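Local structure of putative p22 protein (Leishmania major, 1YQF) at residues Y125-A128 and A129-K132; V180-S183 and F184-Q188. The protein is of unknown function but belongs to the mitochondrial glycoprotein (MAM33) family and is a sequence homologue of human p32. All blocks are in the same frame, centred on the assembly; numbering follows the deposited sequence.

Interaction 1 of 2, residues Y125-A128 and A129-K132; sequences YDEA and ALAK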
ATOM      1  N   TYR A 125       8.937   6.948 -18.176  1.00 26.79           N
ATOM      2  CA  TYR A 125       7.550   7.018 -18.633  1.00 27.68           C
ATOM      3  C   TYR A 125       7.498   7.787 -19.954  1.00 29.04           C
ATOM      4  O   TYR A 125       8.266   8.722 -20.156  1.00 28.04           O
ATOM      5  CB  TYR A 125       6.669   7.760 -17.627  1.00 27.52           C
ATOM      6  CG  TYR A 125       6.679   7.241 -16.206  1.00 27.97           C
ATOM      7  CD1 TYR A 125       5.777   6.267 -15.791  1.00 27.56           C
ATOM      8  CD2 TYR A 125       7.561   7.761 -15.264  1.00 27.67           C
ATOM      9  CE1 TYR A 125       5.774   5.806 -14.479  1.00 28.52           C
ATOM     10  CE2 TYR A 125       7.558   7.313 -13.952  1.00 28.04           C
ATOM     11  CZ  TYR A 125       6.667   6.337 -13.565  1.00 28.07           C
ATOM     12  OH  TYR A 125       6.676   5.899 -12.257  1.00 27.91           O
ATOM     13  N   ASP A 126       6.572   7.418 -20.837  1.00 31.16           N
ATOM     14  CA  ASP A 126       6.441   8.091 -22.131  1.00 33.09           C
ATOM     15  C   ASP A 126       5.944   9.528 -21.986  1.00 34.01           C
ATOM     16  O   ASP A 126       6.310  10.387 -22.786  1.00 34.18           O
ATOM     17  CB  ASP A 126       5.502   7.314 -23.058  1.00 33.48           C
ATOM     18  CG  ASP A 126       6.096   5.999 -23.526  1.00 35.10           C
ATOM     19  OD1 ASP A 126       7.329   5.797 -23.624  1.00 36.64           O
ATOM     20  OD2 ASP A 126       5.317   5.073 -23.831  1.00 37.55           O
ATOM     21  N   GLU A 127       5.121   9.786 -20.969  1.00 35.35           N
ATOM     22  CA  GLU A 127       4.550  11.117 -20.768  1.00 36.69           C
ATOM     23  C   GLU A 127       4.646  11.615 -19.322  1.00 35.86           C
ATOM     24  O   GLU A 127       4.575  10.839 -18.364  1.00 35.80           O
ATOM     25  CB  GLU A 127       3.097  11.154 -21.257  1.00 37.87           C
ATOM     26  CG  GLU A 127       2.144  10.231 -20.520  1.00 42.08           C
ATOM     27  CD  GLU A 127       0.751  10.232 -21.124  1.00 46.94           C
ATOM     28  OE1 GLU A 127       0.631   9.941 -22.335  1.00 49.36           O
ATOM     29  OE2 GLU A 127      -0.224  10.529 -20.391  1.00 48.92           O
ATOM     30  N   ALA A 128       4.810  12.930 -19.197  1.00 35.10           N
ATOM     31  CA  ALA A 128       4.957  13.612 -17.912  1.00 34.78           C
ATOM     32  C   ALA A 128       3.800  13.403 -16.933  1.00 34.98           C
ATOM     33  O   ALA A 128       4.035  13.187 -15.748  1.00 35.20           O
ATOM     34  CB  ALA A 128       5.171  15.107 -18.145  1.00 34.43           C
ATOM     35  N   ALA A 129       2.564  13.495 -17.415  1.00 35.13           N
ATOM     36  CA  ALA A 129       1.391  13.353 -16.546  1.00 35.23           C
ATOM     37  C   ALA A 129       1.297  11.943 -15.967  1.00 35.60           C
ATOM     38  O   ALA A 129       0.881  11.755 -14.832  1.00 35.33           O
ATOM     39  CB  ALA A 129       0.120  13.693 -17.299  1.00 35.03           C
ATOM     40  N   LEU A 130       1.700  10.957 -16.758  1.00 35.96           N
ATOM     41  CA  LEU A 130       1.720   9.574 -16.307  1.00 36.45           C
ATOM     42  C   LEU A 130       2.660   9.402 -15.112  1.00 35.54           C
ATOM     43  O   LEU A 130       2.377   8.637 -14.193  1.00 35.79           O
ATOM     44  CB  LEU A 130       2.152   8.662 -17.456  1.00 37.03           C
ATOM     45  CG  LEU A 130       2.154   7.150 -17.231  1.00 39.20           C
ATOM     46  CD1 LEU A 130       0.787   6.648 -16.803  1.00 40.28           C
ATOM     47  CD2 LEU A 130       2.597   6.462 -18.510  1.00 40.56           C
ATOM     48  N   ALA A 131       3.768  10.136 -15.136  1.00 34.41           N
ATOM     49  CA  ALA A 131       4.773  10.091 -14.079  1.00 33.46           C
ATOM     50  C   ALA A 131       4.380  10.914 -12.851  1.00 32.94           C
ATOM     51  O   ALA A 131       4.597  10.483 -11.717  1.00 31.71           O
ATOM     52  CB  ALA A 131       6.103  10.591 -14.623  1.00 33.26           C
ATOM     53  N   LYS A 132       3.799  12.090 -13.081  1.00 32.74           N
ATOM     54  CA  LYS A 132       3.653  13.096 -12.020  1.00 32.84           C
ATOM     55  C   LYS A 132       2.228  13.318 -11.513  1.00 32.93           C
ATOM     56  O   LYS A 132       2.044  13.995 -10.506  1.00 32.46           O
ATOM     57  CB  LYS A 132       4.270  14.425 -12.476  1.00 32.87           C
ATOM     58  CG  LYS A 132       5.784  14.353 -12.583  1.00 33.33           C
ATOM     59  CD  LYS A 132       6.405  15.683 -12.968  1.00 34.45           C
ATOM     60  CE  LYS A 132       6.281  15.965 -14.456  1.00 34.73           C
ATOM     61  NZ  LYS A 132       6.979  17.232 -14.820  1.00 35.45           N
TER
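At the turn from the sheet's final strand, 116-125, into the short helix 128-132, the ring of Tyr-125 packs against the helix backbone and methyl group of Ala-131. The CA of Ala-131 stands over the middle of one ring face, 3.9 Å from the centroid and 13° off the ring normal, a CH-pi contact. Its CB lies closer to the CD2 side, at 3.2 Å from CD2 of Tyr-125, a tight approach in which a small residue lets ring and helix come together. The Tyr-125 CG sits beside the backbone N (chi1 -55°), which swings the ring forward over the following turn. Leu-130 meets the ring obliquely, on the same side of its plane as Ala-131, its CG 4.0 Å from CD1 of Tyr-125, the two side chains crossing at about a right angle. Beyond the segments, Leu-145 touches both of them, and the Tyr-125 hydroxyl is hydrogen-bonded to Gln-107.

Glu-127 holds the N-cap position of this strand-to-helix connection. Its carbonyl O receives a weak hydrogen bond from Ala-131 N at 3.4 Å, while the next bond along is firmer, Lys-132 N donating to Ala-128 O at 2.9 Å. Ala-131 N also makes a weak bond to Ala-128 O. The Glu-127 side chain, extended beyond CG, crosses Leu-130 at about a right angle and brings its CG 3.4 Å from the Leu-130 CB, so the methylene part packs while the acid end suits an exposed place.

The aliphatic stem of Lys-132 passes alongside Ala-128, with CE 3.9 Å from the alanine CB. A bend at chi3 (-79°) turns the remainder of the chain, and NZ makes a weak hydrogen bond to Thr-99. The small Ala-128 also packs on Thr-99 and Thr-105, which brings the helix onto strands 92-99 and 105-113.

Interaction 2 of 2, residues V180-S183 and F184-Q188; sequences VLYS and FWAEQ
Tyr-182 and Trp-185, three residues apart on helix 173-202, lie side by side and point the same way, their planes inclined at 54°. The indole's six-membered ring is 5.1 Å from the tyrosine ring, centroid to centroid, and the pair is neither a parallel stack nor edge-to-face. The indole meets it with the CE3-CZ3 side of its six-membered ring: Trp-185 CE3 lies above a face of the tyrosine, toward its rim, and CZ3 is 3.5 Å from Tyr-182 OH. Both side chains set CG anti to the backbone N (chi1 -166° and 169°), which, with their spacing on the helix, lets them run together.

Val-180 and Phe-184, four residues apart, also lie side by side and point the same way. Val-180 O lies 3.3 Å above the phenylalanine ring plane, near the rim, and the valine's CG1 meets Phe-184 CE2 at 3.5 Å. Regular alpha-helical bonding sets this spacing: Ala-186 N donates to Tyr-182 O at 2.8 Å, and Phe-184 N to Val-180 O at 3.2 Å. Ala-186 and Ser-183 are small residues on the buried part of the helix, and the serine OG is satisfied by the carbonyl of Val-179, one turn back. Tyr-182 is also packed edge-to-face with Phe-65 of the sheet, as suits a large buried aromatic. Glu-187, bent at chi2, takes its carboxylate outward to a hydrogen bond with Tyr-146 of the second subunit.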
ATOM      1  N   VAL A 180      15.564  18.085   4.302  1.00 27.93           N
ATOM      2  CA  VAL A 180      15.579  17.691   5.710  1.00 28.09           C
ATOM      3  C   VAL A 180      15.222  18.883   6.598  1.00 28.39           C
ATOM      4  O   VAL A 180      14.384  18.770   7.486  1.00 28.62           O
ATOM      5  CB  VAL A 180      16.963  17.134   6.142  1.00 27.90           C
ATOM      6  CG1 VAL A 180      16.991  16.824   7.637  1.00 27.61           C
ATOM      7  CG2 VAL A 180      17.307  15.879   5.365  1.00 27.86           C
ATOM      8  N   LEU A 181      15.867  20.015   6.341  1.00 28.78           N
ATOM      9  CA  LEU A 181      15.661  21.238   7.116  1.00 29.06           C
ATOM     10  C   LEU A 181      14.263  21.813   6.925  1.00 29.17           C
ATOM     11  O   LEU A 181      13.675  22.346   7.863  1.00 29.36           O
ATOM     12  CB  LEU A 181      16.700  22.301   6.736  1.00 29.07           C
ATOM     13  CG  LEU A 181      18.126  22.135   7.266  1.00 29.40           C
ATOM     14  CD1 LEU A 181      19.006  23.255   6.727  1.00 30.17           C
ATOM     15  CD2 LEU A 181      18.170  22.108   8.791  1.00 28.76           C
ATOM     16  N   TYR A 182      13.743  21.709   5.706  1.00 29.27           N
ATOM     17  CA  TYR A 182      12.421  22.229   5.384  1.00 29.47           C
ATOM     18  C   TYR A 182      11.350  21.351   6.016  1.00 29.22           C
ATOM     19  O   TYR A 182      10.317  21.845   6.447  1.00 29.03           O
ATOM     20  CB  TYR A 182      12.214  22.299   3.870  1.00 29.87           C
ATOM     21  CG  TYR A 182      11.014  23.122   3.469  1.00 31.04           C
ATOM     22  CD1 TYR A 182      11.129  24.485   3.249  1.00 32.36           C
ATOM     23  CD2 TYR A 182       9.759  22.536   3.322  1.00 33.49           C
ATOM     24  CE1 TYR A 182      10.028  25.249   2.885  1.00 33.62           C
ATOM     25  CE2 TYR A 182       8.650  23.292   2.958  1.00 34.05           C
ATOM     26  CZ  TYR A 182       8.792  24.646   2.741  1.00 34.43           C
ATOM     27  OH  TYR A 182       7.702  25.402   2.380  1.00 36.94           O
ATOM     28  N   SER A 183      11.613  20.049   6.085  1.00 29.47           N
ATOM     29  CA  SER A 183      10.694  19.113   6.722  1.00 30.40           C
ATOM     30  C   SER A 183      10.569  19.387   8.222  1.00 31.16           C
ATOM     31  O   SER A 183       9.463  19.371   8.754  1.00 30.69           O
ATOM     32  CB  SER A 183      11.132  17.670   6.483  1.00 30.36           C
ATOM     33  OG  SER A 183      10.974  17.321   5.117  1.00 31.49           O
ATOM     34  N   PHE A 184      11.695  19.645   8.891  1.00 32.27           N
ATOM     35  CA  PHE A 184      11.684  19.968  10.320  1.00 33.63           C
ATOM     36  C   PHE A 184      10.881  21.240  10.554  1.00 33.16           C
ATOM     37  O   PHE A 184      10.070  21.303  11.472  1.00 33.25           O
ATOM     38  CB  PHE A 184      13.105  20.175  10.882  1.00 34.36           C
ATOM     39  CG  PHE A 184      13.931  18.911  10.995  1.00 38.10           C
ATOM     40  CD1 PHE A 184      13.363  17.694  11.372  1.00 41.43           C
ATOM     41  CD2 PHE A 184      15.301  18.952  10.745  1.00 40.50           C
ATOM     42  CE1 PHE A 184      14.148  16.542  11.479  1.00 42.60           C
ATOM     43  CE2 PHE A 184      16.087  17.805  10.853  1.00 41.57           C
ATOM     44  CZ  PHE A 184      15.509  16.601  11.219  1.00 42.13           C
ATOM     45  N   TRP A 185      11.111  22.248   9.714  1.00 32.91           N
ATOM     46  CA  TRP A 185      10.420  23.526   9.834  1.00 32.69           C
ATOM     47  C   TRP A 185       8.925  23.364   9.607  1.00 32.36           C
ATOM     48  O   TRP A 185       8.128  23.800  10.425  1.00 32.42           O
ATOM     49  CB  TRP A 185      10.978  24.558   8.847  1.00 32.77           C
ATOM     50  CG  TRP A 185      10.120  25.788   8.761  1.00 33.23           C
ATOM     51  CD1 TRP A 185      10.101  26.834   9.633  1.00 33.52           C
ATOM     52  CD2 TRP A 185       9.140  26.085   7.761  1.00 34.33           C
ATOM     53  NE1 TRP A 185       9.174  27.768   9.238  1.00 33.66           N
ATOM     54  CE2 TRP A 185       8.568  27.332   8.091  1.00 34.02           C
ATOM     55  CE3 TRP A 185       8.681  25.418   6.615  1.00 36.49           C
ATOM     56  CZ2 TRP A 185       7.571  27.931   7.317  1.00 35.47           C
ATOM     57  CZ3 TRP A 185       7.686  26.015   5.846  1.00 37.43           C
ATOM     58  CH2 TRP A 185       7.145  27.261   6.202  1.00 36.68           C
ATOM     59  N   ALA A 186       8.562  22.740   8.489  1.00 32.01           N
ATOM     60  CA  ALA A 186       7.163  22.523   8.122  1.00 31.77           C
ATOM     61  C   ALA A 186       6.430  21.655   9.135  1.00 31.94           C
ATOM     62  O   ALA A 186       5.240  21.852   9.372  1.00 31.46           O
ATOM     63  CB  ALA A 186       7.060  21.903   6.729  1.00 31.69           C
ATOM     64  N   GLU A 187       7.141  20.705   9.735  1.00 32.26           N
ATOM     65  CA  GLU A 187       6.550  19.819  10.735  1.00 33.27           C
ATOM     66  C   GLU A 187       6.154  20.607  11.979  1.00 31.88           C
ATOM     67  O   GLU A 187       5.128  20.336  12.588  1.00 31.13           O
ATOM     68  CB  GLU A 187       7.523  18.698  11.109  1.00 34.48           C
ATOM     69  CG  GLU A 187       7.094  17.845  12.299  1.00 39.72           C
ATOM     70  CD  GLU A 187       5.768  17.138  12.070  1.00 45.17           C
ATOM     71  OE1 GLU A 187       5.600  16.527  10.986  1.00 48.69           O
ATOM     72  OE2 GLU A 187       4.898  17.184  12.973  1.00 47.03           O
ATOM     73  N   GLN A 188       6.989  21.569  12.360  1.00 31.27           N
ATOM     74  CA  GLN A 188       6.701  22.453  13.488  1.00 30.99           C
ATOM     75  C   GLN A 188       5.469  23.309  13.196  1.00 30.76           C
ATOM     76  O   GLN A 188       4.649  23.532  14.080  1.00 30.99           O
ATOM     77  CB  GLN A 188       7.912  23.349  13.787  1.00 31.02           C
ATOM     78  CG  GLN A 188       7.709  24.379  14.905  1.00 30.94           C
ATOM     79  CD  GLN A 188       7.503  23.748  16.275  1.00 31.58           C
ATOM     80  OE1 GLN A 188       8.122  22.733  16.598  1.00 32.57           O
ATOM     81  NE2 GLN A 188       6.641  24.355  17.084  1.00 30.60           N
TER

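Overall arrangement
Interactions 1 and 2 lie on opposite sides of the chain's centre, their centres 29 Å apart and their nearest atoms about 18 Å apart, and both are partly buried. Interaction 1 is peripheral, about 18 Å from the centre, where a short helix follows the sheet's last strand; interaction 2, at about 10 Å, is one stretch of the long C-terminal helix. Strand 92-99 is common to both, met near Tyr-97 and Thr-99 by interaction 1 and at His-92 by interaction 2. Mostly weak backbone bonds and a tyrosine face on one alanine mark the former, one oblique aromatic pair and a valine-phenylalanine contact on regular helical bonding the latter, which alone reaches another subunit.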